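Local coordinates for protein lantibiotic dehydratase (PDB 5EHK) that probably dehydrates serine and threonine residues of the NAI-107 precursor peptide in a tRNA-dependent reaction, during lantibiotic biosynthesis, at residues L938-R943 / G1036-A1041; R407-A412 / L426-D431; S4-W9 / A392-S397. All blocks are in the same frame, centred on the assembly; numbering follows the deposited sequence.

Interaction 1. Residues L938-R943 / G1036-A1041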
loop_
_atom_site.group_PDB
_atom_site.type_symbol
_atom_site.label_atom_id
_atom_site.label_comp_id
_atom_site.label_asym_id
_atom_site.label_seq_id
_atom_site.Cartn_x
_atom_site.Cartn_y
_atom_site.Cartn_z
ATOM N N LEU A 938 -32.967 -11.345 -12.981
ATOM C CA LEU A 938 -31.756 -12.095 -13.262
ATOM C C LEU A 938 -32.092 -13.422 -13.921
ATOM O O LEU A 938 -31.360 -13.880 -14.792
ATOM C CB LEU A 938 -30.945 -12.317 -11.984
ATOM C CG LEU A 938 -30.221 -11.072 -11.469
ATOM C CD1 LEU A 938 -29.744 -11.271 -10.035
ATOM C CD2 LEU A 938 -29.055 -10.712 -12.392
ATOM N N ARG A 939 -33.197 -14.035 -13.493
ATOM C CA ARG A 939 -33.631 -15.311 -14.045
ATOM C C ARG A 939 -34.107 -15.171 -15.496
ATOM O O ARG A 939 -33.877 -16.066 -16.311
ATOM C CB ARG A 939 -34.705 -15.958 -13.177
ATOM C CG ARG A 939 -34.198 -16.513 -11.872
ATOM C CD ARG A 939 -35.345 -16.986 -10.981
ATOM N NE ARG A 939 -36.003 -18.130 -11.594
ATOM C CZ ARG A 939 -35.677 -19.392 -11.345
ATOM N NH1 ARG A 939 -34.731 -19.660 -10.451
ATOM N NH2 ARG A 939 -36.313 -20.380 -11.974
ATOM N N LEU A 940 -34.755 -14.055 -15.825
ATOM C CA LEU A 940 -35.106 -13.797 -17.224
ATOM C C LEU A 940 -33.813 -13.671 -18.010
ATOM O O LEU A 940 -33.651 -14.241 -19.091
ATOM C CB LEU A 940 -35.934 -12.520 -17.392
ATOM C CG LEU A 940 -37.337 -12.497 -16.783
ATOM C CD1 LEU A 940 -38.030 -11.155 -17.030
ATOM C CD2 LEU A 940 -38.182 -13.656 -17.301
ATOM N N THR A 941 -32.891 -12.910 -17.442
ATOM C CA THR A 941 -31.630 -12.557 -18.097
ATOM C C THR A 941 -30.715 -13.763 -18.458
ATOM O O THR A 941 -29.917 -13.689 -19.395
ATOM C CB THR A 941 -30.939 -11.457 -17.265
ATOM O OG1 THR A 941 -31.142 -10.198 -17.916
ATOM C CG2 THR A 941 -29.478 -11.729 -17.025
ATOM N N ARG A 942 -30.859 -14.875 -17.738
ATOM C CA ARG A 942 -30.115 -16.085 -18.068
ATOM C C ARG A 942 -30.543 -16.632 -19.426
ATOM O O ARG A 942 -29.724 -17.179 -20.163
ATOM C CB ARG A 942 -30.314 -17.172 -16.999
ATOM C CG ARG A 942 -29.804 -18.572 -17.394
ATOM C CD ARG A 942 -30.207 -19.654 -16.383
ATOM N NE ARG A 942 -29.314 -19.652 -15.237
ATOM C CZ ARG A 942 -29.535 -20.322 -14.112
ATOM N NH1 ARG A 942 -30.621 -21.074 -13.987
ATOM N NH2 ARG A 942 -28.666 -20.229 -13.102
ATOM N N ARG A 943 -31.822 -16.470 -19.766
ATOM C CA ARG A 943 -32.358 -17.141 -20.947
ATOM C C ARG A 943 -31.671 -16.672 -22.207
ATOM O O ARG A 943 -31.460 -15.474 -22.408
ATOM C CB ARG A 943 -33.869 -16.952 -21.109
ATOM C CG ARG A 943 -34.430 -17.798 -22.267
ATOM C CD ARG A 943 -35.920 -17.577 -22.516
ATOM N NE ARG A 943 -36.194 -16.256 -23.089
ATOM C CZ ARG A 943 -35.995 -15.927 -24.365
ATOM N NH1 ARG A 943 -35.518 -16.822 -25.224
ATOM N NH2 ARG A 943 -36.273 -14.700 -24.788
ATOM N N GLY A 1036 -40.398 -7.538 -22.767
ATOM C CA GLY A 1036 -40.607 -6.272 -22.085
ATOM C C GLY A 1036 -41.730 -6.337 -21.069
ATOM O O GLY A 1036 -41.695 -5.670 -20.025
ATOM N N CYS A 1037 -42.743 -7.134 -21.389
ATOM C CA CYS A 1037 -43.860 -7.354 -20.487
ATOM C C CYS A 1037 -43.406 -8.100 -19.244
ATOM O O CYS A 1037 -43.783 -7.750 -18.127
ATOM C CB CYS A 1037 -44.976 -8.121 -21.201
ATOM S SG CYS A 1037 -46.028 -7.036 -22.165
ATOM N N GLN A 1038 -42.588 -9.131 -19.448
ATOM C CA GLN A 1038 -42.113 -9.944 -18.346
ATOM C C GLN A 1038 -41.227 -9.127 -17.416
ATOM O O GLN A 1038 -41.105 -9.420 -16.223
ATOM C CB GLN A 1038 -41.392 -11.196 -18.835
ATOM C CG GLN A 1038 -42.295 -12.347 -19.237
ATOM C CD GLN A 1038 -41.500 -13.588 -19.660
ATOM O OE1 GLN A 1038 -40.601 -13.527 -20.510
ATOM N NE2 GLN A 1038 -41.808 -14.715 -19.034
ATOM N N VAL A 1039 -40.601 -8.102 -17.971
ATOM C CA VAL A 1039 -39.814 -7.202 -17.165
ATOM C C VAL A 1039 -40.726 -6.423 -16.249
ATOM O O VAL A 1039 -40.500 -6.363 -15.039
ATOM C CB VAL A 1039 -39.015 -6.248 -18.031
ATOM C CG1 VAL A 1039 -38.379 -5.196 -17.178
ATOM C CG2 VAL A 1039 -37.939 -7.022 -18.776
ATOM N N LEU A 1040 -41.789 -5.859 -16.811
ATOM C CA LEU A 1040 -42.692 -5.034 -16.006
ATOM C C LEU A 1040 -43.489 -5.826 -14.961
ATOM O O LEU A 1040 -43.739 -5.317 -13.868
ATOM C CB LEU A 1040 -43.622 -4.198 -16.889
ATOM C CG LEU A 1040 -42.966 -3.101 -17.735
ATOM C CD1 LEU A 1040 -44.035 -2.199 -18.338
ATOM C CD2 LEU A 1040 -41.977 -2.283 -16.940
ATOM N N ALA A 1041 -43.882 -7.054 -15.290
ATOM C CA ALA A 1041 -44.620 -7.885 -14.338
ATOM C C ALA A 1041 -43.757 -8.152 -13.108
ATOM O O ALA A 1041 -44.224 -8.051 -11.966
ATOM C CB ALA A 1041 -45.029 -9.203 -14.971
#

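Interaction 2. Residues R407-A412 / L426-D431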
loop_
_atom_site.group_PDB
_atom_site.type_symbol
_atom_site.label_atom_id
_atom_site.label_comp_id
_atom_site.label_asym_id
_atom_site.label_seq_id
_atom_site.Cartn_x
_atom_site.Cartn_y
_atom_site.Cartn_z
ATOM N N ARG A 407 -6.552 12.297 6.807
ATOM C CA ARG A 407 -7.295 12.195 5.549
ATOM C C ARG A 407 -8.063 10.868 5.414
ATOM O O ARG A 407 -9.256 10.852 5.088
ATOM C CB ARG A 407 -6.396 12.477 4.353
ATOM C CG ARG A 407 -5.759 13.846 4.389
ATOM C CD ARG A 407 -6.615 14.938 3.746
ATOM N NE ARG A 407 -7.963 15.088 4.290
ATOM C CZ ARG A 407 -8.263 15.562 5.509
ATOM N NH1 ARG A 407 -7.308 15.885 6.382
ATOM N NH2 ARG A 407 -9.541 15.682 5.875
ATOM N N ARG A 408 -7.398 9.755 5.705
ATOM C CA ARG A 408 -8.086 8.469 5.696
ATOM C C ARG A 408 -9.109 8.373 6.840
ATOM O O ARG A 408 -10.157 7.758 6.688
ATOM C CB ARG A 408 -7.092 7.303 5.731
ATOM C CG ARG A 408 -6.179 7.202 4.491
ATOM C CD ARG A 408 -5.059 6.168 4.726
ATOM N NE ARG A 408 -5.668 4.849 4.913
ATOM C CZ ARG A 408 -6.100 4.081 3.915
ATOM N NH1 ARG A 408 -5.926 4.470 2.656
ATOM N NH2 ARG A 408 -6.685 2.922 4.175
ATOM N N TYR A 409 -8.799 8.973 7.985
ATOM C CA TYR A 409 -9.717 9.005 9.125
ATOM C C TYR A 409 -11.034 9.711 8.771
ATOM O O TYR A 409 -12.123 9.230 9.064
ATOM C CB TYR A 409 -9.041 9.744 10.259
ATOM C CG TYR A 409 -9.546 9.421 11.640
ATOM C CD1 TYR A 409 -9.300 8.194 12.212
ATOM C CD2 TYR A 409 -10.219 10.365 12.385
ATOM C CE1 TYR A 409 -9.731 7.903 13.484
ATOM C CE2 TYR A 409 -10.635 10.100 13.652
ATOM C CZ TYR A 409 -10.401 8.860 14.206
ATOM O OH TYR A 409 -10.843 8.567 15.485
ATOM N N HIS A 410 -10.909 10.856 8.118
ATOM C CA HIS A 410 -12.058 11.590 7.635
ATOM C C HIS A 410 -12.931 10.740 6.703
ATOM O O HIS A 410 -14.162 10.741 6.820
ATOM C CB HIS A 410 -11.573 12.851 6.927
ATOM C CG HIS A 410 -12.651 13.590 6.206
ATOM N ND1 HIS A 410 -12.534 13.967 4.886
ATOM C CD2 HIS A 410 -13.868 14.015 6.619
ATOM C CE1 HIS A 410 -13.641 14.587 4.515
ATOM N NE2 HIS A 410 -14.470 14.623 5.544
ATOM N N GLU A 411 -12.299 9.985 5.805
ATOM C CA GLU A 411 -13.049 9.114 4.901
ATOM C C GLU A 411 -13.743 8.036 5.714
ATOM O O GLU A 411 -14.894 7.708 5.467
ATOM C CB GLU A 411 -12.145 8.439 3.874
ATOM C CG GLU A 411 -11.605 9.316 2.758
ATOM C CD GLU A 411 -10.600 8.554 1.873
ATOM O OE1 GLU A 411 -11.003 7.515 1.291
ATOM O OE2 GLU A 411 -9.405 8.962 1.800
ATOM N N ALA A 412 -13.012 7.462 6.660
ATOM C CA ALA A 412 -13.549 6.407 7.494
ATOM C C ALA A 412 -14.790 6.934 8.219
ATOM O O ALA A 412 -15.853 6.287 8.219
ATOM C CB ALA A 412 -12.490 5.938 8.475
ATOM N N LEU A 426 -13.686 11.134 22.013
ATOM C CA LEU A 426 -13.423 10.186 23.131
ATOM C C LEU A 426 -14.135 8.888 22.852
ATOM O O LEU A 426 -13.540 7.820 22.946
ATOM C CB LEU A 426 -13.798 10.688 24.532
ATOM C CG LEU A 426 -12.709 10.752 25.614
ATOM C CD1 LEU A 426 -11.414 11.436 25.143
ATOM C CD2 LEU A 426 -13.238 11.465 26.870
ATOM N N GLU A 427 -15.404 8.975 22.481
ATOM C CA GLU A 427 -16.071 7.810 21.950
ATOM C C GLU A 427 -15.511 7.503 20.559
ATOM O O GLU A 427 -15.215 6.349 20.239
ATOM C CB GLU A 427 -17.559 8.042 21.868
ATOM C CG GLU A 427 -18.303 6.903 21.194
ATOM C CD GLU A 427 -19.744 7.277 20.949
ATOM O OE1 GLU A 427 -20.346 7.849 21.888
ATOM O OE2 GLU A 427 -20.263 7.015 19.834
ATOM N N LEU A 428 -15.347 8.546 19.747
ATOM C CA LEU A 428 -14.712 8.408 18.451
ATOM C C LEU A 428 -13.331 7.790 18.610
ATOM O O LEU A 428 -12.963 6.918 17.845
ATOM C CB LEU A 428 -14.567 9.770 17.782
ATOM C CG LEU A 428 -14.023 9.713 16.357
ATOM C CD1 LEU A 428 -15.020 9.025 15.445
ATOM C CD2 LEU A 428 -13.664 11.085 15.848
ATOM N N LEU A 429 -12.579 8.205 19.625
ATOM C CA LEU A 429 -11.203 7.741 19.781
ATOM C C LEU A 429 -11.097 6.340 20.374
ATOM O O LEU A 429 -10.017 5.744 20.388
ATOM C CB LEU A 429 -10.390 8.724 20.623
ATOM C CG LEU A 429 -9.745 9.891 19.867
ATOM C CD1 LEU A 429 -8.917 10.719 20.800
ATOM C CD2 LEU A 429 -8.895 9.386 18.731
ATOM N N ASP A 430 -12.221 5.829 20.873
ATOM C CA ASP A 430 -12.280 4.505 21.476
ATOM C C ASP A 430 -12.265 3.357 20.453
ATOM O O ASP A 430 -13.043 3.348 19.505
ATOM C CB ASP A 430 -13.526 4.397 22.342
ATOM C CG ASP A 430 -13.570 3.119 23.120
ATOM O OD1 ASP A 430 -12.813 3.017 24.107
ATOM O OD2 ASP A 430 -14.350 2.218 22.756
ATOM N N ASP A 431 -11.361 2.404 20.657
ATOM C CA ASP A 431 -11.221 1.224 19.805
ATOM C C ASP A 431 -12.510 0.429 19.672
ATOM O O ASP A 431 -12.830 -0.070 18.601
ATOM C CB ASP A 431 -10.166 0.309 20.389
ATOM C CG ASP A 431 -8.779 0.727 20.017
ATOM O OD1 ASP A 431 -8.543 0.990 18.813
ATOM O OD2 ASP A 431 -7.924 0.796 20.927
#

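Interaction 3. Residues S4-W9 / A392-S397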
loop_
_atom_site.group_PDB
_atom_site.type_symbol
_atom_site.label_atom_id
_atom_site.label_comp_id
_atom_site.label_asym_id
_atom_site.label_seq_id
_atom_site.Cartn_x
_atom_site.Cartn_y
_atom_site.Cartn_z
ATOM N N SER A 4 0.892 40.534 -0.348
ATOM C CA SER A 4 0.938 39.104 -0.014
ATOM C C SER A 4 -0.323 38.682 0.722
ATOM O O SER A 4 -0.935 39.493 1.388
ATOM C CB SER A 4 2.148 38.771 0.868
ATOM O OG SER A 4 2.088 37.423 1.339
ATOM N N PRO A 5 -0.734 37.407 0.584
ATOM C CA PRO A 5 -1.868 36.949 1.390
ATOM C C PRO A 5 -1.472 36.811 2.857
ATOM O O PRO A 5 -2.349 36.677 3.704
ATOM C CB PRO A 5 -2.173 35.569 0.810
ATOM C CG PRO A 5 -0.875 35.098 0.264
ATOM C CD PRO A 5 -0.193 36.330 -0.266
ATOM N N PHE A 6 -0.179 36.863 3.161
ATOM C CA PHE A 6 0.248 36.869 4.559
ATOM C C PHE A 6 0.822 38.240 4.936
ATOM O O PHE A 6 1.464 38.898 4.106
ATOM C CB PHE A 6 1.285 35.770 4.847
ATOM C CG PHE A 6 0.824 34.394 4.476
ATOM C CD1 PHE A 6 -0.165 33.758 5.210
ATOM C CD2 PHE A 6 1.372 33.744 3.383
ATOM C CE1 PHE A 6 -0.599 32.500 4.867
ATOM C CE2 PHE A 6 0.949 32.491 3.026
ATOM C CZ PHE A 6 -0.049 31.862 3.773
ATOM N N ARG A 7 0.564 38.662 6.175
ATOM C CA ARG A 7 1.163 39.857 6.753
ATOM C C ARG A 7 1.935 39.408 7.990
ATOM O O ARG A 7 1.376 38.740 8.847
ATOM C CB ARG A 7 0.056 40.831 7.183
ATOM C CG ARG A 7 0.539 42.079 7.952
ATOM C CD ARG A 7 -0.620 42.830 8.669
ATOM N NE ARG A 7 -1.717 43.208 7.777
ATOM C CZ ARG A 7 -1.798 44.366 7.128
ATOM N NH1 ARG A 7 -0.832 45.265 7.268
ATOM N NH2 ARG A 7 -2.831 44.610 6.318
ATOM N N ALA A 8 3.209 39.778 8.098
ATOM C CA ALA A 8 4.002 39.454 9.293
ATOM C C ALA A 8 3.628 40.339 10.481
ATOM O O ALA A 8 3.076 41.432 10.316
ATOM C CB ALA A 8 5.496 39.562 9.006
ATOM N N TRP A 9 3.903 39.843 11.680
ATOM C CA TRP A 9 3.724 40.604 12.921
ATOM C C TRP A 9 4.703 41.764 12.997
ATOM O O TRP A 9 5.728 41.750 12.325
ATOM C CB TRP A 9 3.991 39.706 14.123
ATOM C CG TRP A 9 2.875 38.822 14.543
ATOM C CD1 TRP A 9 1.692 38.602 13.892
ATOM C CD2 TRP A 9 2.835 38.035 15.730
ATOM N NE1 TRP A 9 0.912 37.729 14.618
ATOM C CE2 TRP A 9 1.601 37.357 15.744
ATOM C CE3 TRP A 9 3.720 37.846 16.787
ATOM C CZ2 TRP A 9 1.234 36.504 16.769
ATOM C CZ3 TRP A 9 3.356 37.001 17.805
ATOM C CH2 TRP A 9 2.121 36.337 17.791
ATOM N N ALA A 392 5.067 32.032 -1.470
ATOM C CA ALA A 392 5.611 31.122 -2.455
ATOM C C ALA A 392 5.490 29.675 -1.977
ATOM O O ALA A 392 5.014 28.799 -2.714
ATOM C CB ALA A 392 7.061 31.468 -2.728
ATOM N N LEU A 393 5.954 29.443 -0.750
ATOM C CA LEU A 393 5.834 28.154 -0.086
ATOM C C LEU A 393 4.393 27.698 -0.012
ATOM O O LEU A 393 4.106 26.512 -0.113
ATOM C CB LEU A 393 6.413 28.199 1.319
ATOM C CG LEU A 393 7.938 28.244 1.352
ATOM C CD1 LEU A 393 8.407 28.087 2.785
ATOM C CD2 LEU A 393 8.573 27.195 0.442
ATOM N N TRP A 394 3.478 28.627 0.203
ATOM C CA TRP A 394 2.089 28.222 0.269
ATOM C C TRP A 394 1.598 27.790 -1.096
ATOM O O TRP A 394 0.948 26.768 -1.214
ATOM C CB TRP A 394 1.200 29.330 0.847
ATOM C CG TRP A 394 -0.238 28.921 0.990
ATOM C CD1 TRP A 394 -0.760 28.082 1.924
ATOM C CD2 TRP A 394 -1.339 29.360 0.184
ATOM N NE1 TRP A 394 -2.121 27.958 1.738
ATOM C CE2 TRP A 394 -2.496 28.739 0.680
ATOM C CE3 TRP A 394 -1.457 30.223 -0.904
ATOM C CZ2 TRP A 394 -3.742 28.951 0.125
ATOM C CZ3 TRP A 394 -2.695 30.426 -1.455
ATOM C CH2 TRP A 394 -3.821 29.797 -0.947
ATOM N N ARG A 395 1.935 28.541 -2.139
ATOM C CA ARG A 395 1.400 28.215 -3.451
ATOM C C ARG A 395 1.926 26.865 -3.931
ATOM O O ARG A 395 1.269 26.192 -4.728
ATOM C CB ARG A 395 1.702 29.308 -4.475
ATOM C CG ARG A 395 1.038 30.646 -4.222
ATOM C CD ARG A 395 1.588 31.700 -5.201
ATOM N NE ARG A 395 1.273 31.390 -6.596
ATOM C CZ ARG A 395 2.024 31.771 -7.626
ATOM N NH1 ARG A 395 3.150 32.450 -7.420
ATOM N NH2 ARG A 395 1.659 31.459 -8.865
ATOM N N LEU A 396 3.104 26.504 -3.422
ATOM C CA LEU A 396 3.860 25.304 -3.792
ATOM C C LEU A 396 3.538 24.090 -2.925
ATOM O O LEU A 396 4.117 23.010 -3.089
ATOM C CB LEU A 396 5.356 25.593 -3.644
ATOM C CG LEU A 396 5.946 26.540 -4.684
ATOM C CD1 LEU A 396 7.436 26.729 -4.449
ATOM C CD2 LEU A 396 5.659 26.048 -6.094
ATOM N N SER A 397 2.635 24.285 -1.982
ATOM C CA SER A 397 2.257 23.258 -1.021
ATOM C C SER A 397 1.357 22.188 -1.662
ATOM O O SER A 397 0.821 22.394 -2.760
ATOM C CB SER A 397 1.561 23.929 0.170
ATOM O OG SER A 397 0.326 24.490 -0.237
#

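Interaction 1. Residues L938-R943 / G1036-A1041
Leu-940 lays its two methyl groups against Gln-1038, CD1 over the backbone and CD2 beside the end of the glutamine side chain. CD1 lies 3.6 Å from the carbonyl O of Gln-1038 and 3.8 Å from CB of the same residue, and it also approaches the backbone N of Val-1039. CD2 comes to 4.0 Å from OE1 of Gln-1038, alongside CD and NE2 of the same amide. The glutamine runs extended beyond CG (chi2 -178°), which carries its amide along the flank of the leucine while the two side chains cross obliquely. These approaches are van der Waals contacts; no hydrogen bond joins the two segments. Val-1039 adds a looser apolar touch, with its CG2 4.5 Å from CD1 of Leu-940. In Leu-940, CG stands anti to the carbonyl carbon (chi1 -66°) and both methyls reach toward the second helix, whose nearest CA, that of Gln-1038, is 8.1 Å from the CA of Leu-940. Phe-946 touches both Leu-940 and Val-1039, and Ile-956 of helix 950-965 packs on Val-1039. Gln-1038 is exposed and borders the leucine, its CB at CD1 and its amide along CD2. Away from this interface, Arg-942 forms salt bridges with Asp-833 and Asp-837, linking this part of the chain to helix 828-837. With one leucine of helix 920-942 set against two consecutive residues of helix 1034-1042 and a polar residue at its margin, this is ordinary helix-helix packing of the C-terminal region, which in related lantibiotic dehydratases forms the mainly helical glutamate-elimination domain.

Interaction 2. Residues R407-A412 / L426-D431
A type I beta turn from Glu-427 to Asp-430 presents two leucines to Tyr-409 of helix 407-417. The turn is closed by the backbone bond from Asp-430 N to Glu-427 O, 3.1 Å. Leu-428, at its second position, and Tyr-409 reach toward each other from opposite directions. The phenol end does the touching: OH of Tyr-409 lies 3.5 Å from CG of Leu-428, and CE2 of Tyr-409 is 3.9 Å from CD2 of Leu-428. Leu-429 joins through one branch, its CD2 lying 3.9 Å from Tyr-409 OH. With CG anti to the backbone N (chi1 -156°), the tyrosine extends its ring from the helix to the turn. Its hydroxyl is hydrogen-bonded to Gly-436 O, so this buried polar atom is satisfied although its neighbours in the turn are largely apolar. Gly-436 also shares a backbone hydrogen bond with Leu-428, and Leu-435 touches both Tyr-409 and Leu-428. Gly-436 is thus bonded to both partners. Helix and chain-reversing loop are packed here through a tyrosine set among leucines, a small buried helix-to-turn contact in the N-terminal dehydratase region.

Interaction 3. Residues S4-W9 / A392-S397
The start of strand 6-17 lies beside the last turn of helix 380-395, with the CA atoms of Phe-6 and Trp-394 9.8 Å apart and no backbone bond between the segments. A T-shaped aromatic pair joins strand and helix: the edge of Phe-6 points at one face of the Trp-394 indole. The phenyl centroid lies 5.7 Å from that of the five-membered ring, and the planes stand at 87°. CZ of Phe-6 sits over the indole face, 4.1 Å from CG of Trp-394, while the neighbouring CE2 meets CB of Trp-394 at 3.8 Å, that CB lying near the plane of the phenyl ring. In Trp-394, CG is anti to the backbone N (chi1 -177°), which turns the indole across the tip of the phenyl, so that one face meets it. The orientation of the indole is further held by its NE1, which donates to Arg-661 O. The phenylalanine is positioned by an ST turn just ahead of it: Ser-4 OG accepts the N-H of Phe-6 at 3.0 Å, and the same hydroxyl is bonded to Glu-387 O of helix 380-395. Leu-790 of strand 785-792 and Ala-390 also touch the Phe-6 side chain. Where the helix ends, the carbonyl O of Trp-394 is gripped twice by Ser-397, by its backbone N at 3.1 Å and by its OG at 2.6 Å, the hydroxyl lying in the carbonyl plane.

How the interactions relate
Following the chain from the N terminus, interaction 3 closes the longest loop, bringing 392-397 back against residues 4-9 over 382 intervening residues and tying the first strand to helix 380-395. Helix 407-417 follows that helix in the chain, and interaction 2 then closes a short loop of 13 residues on it. These two lie about 12 Å apart at their nearest atoms without touching. Interaction 1 opens far later, closing a loop of 92 residues between helices 920-942 and 1034-1042 of the C-terminal family region, its centre about 45 Å from that of interaction 2 and 62 Å from that of interaction 3. The three loops run in series; none nests or crosses.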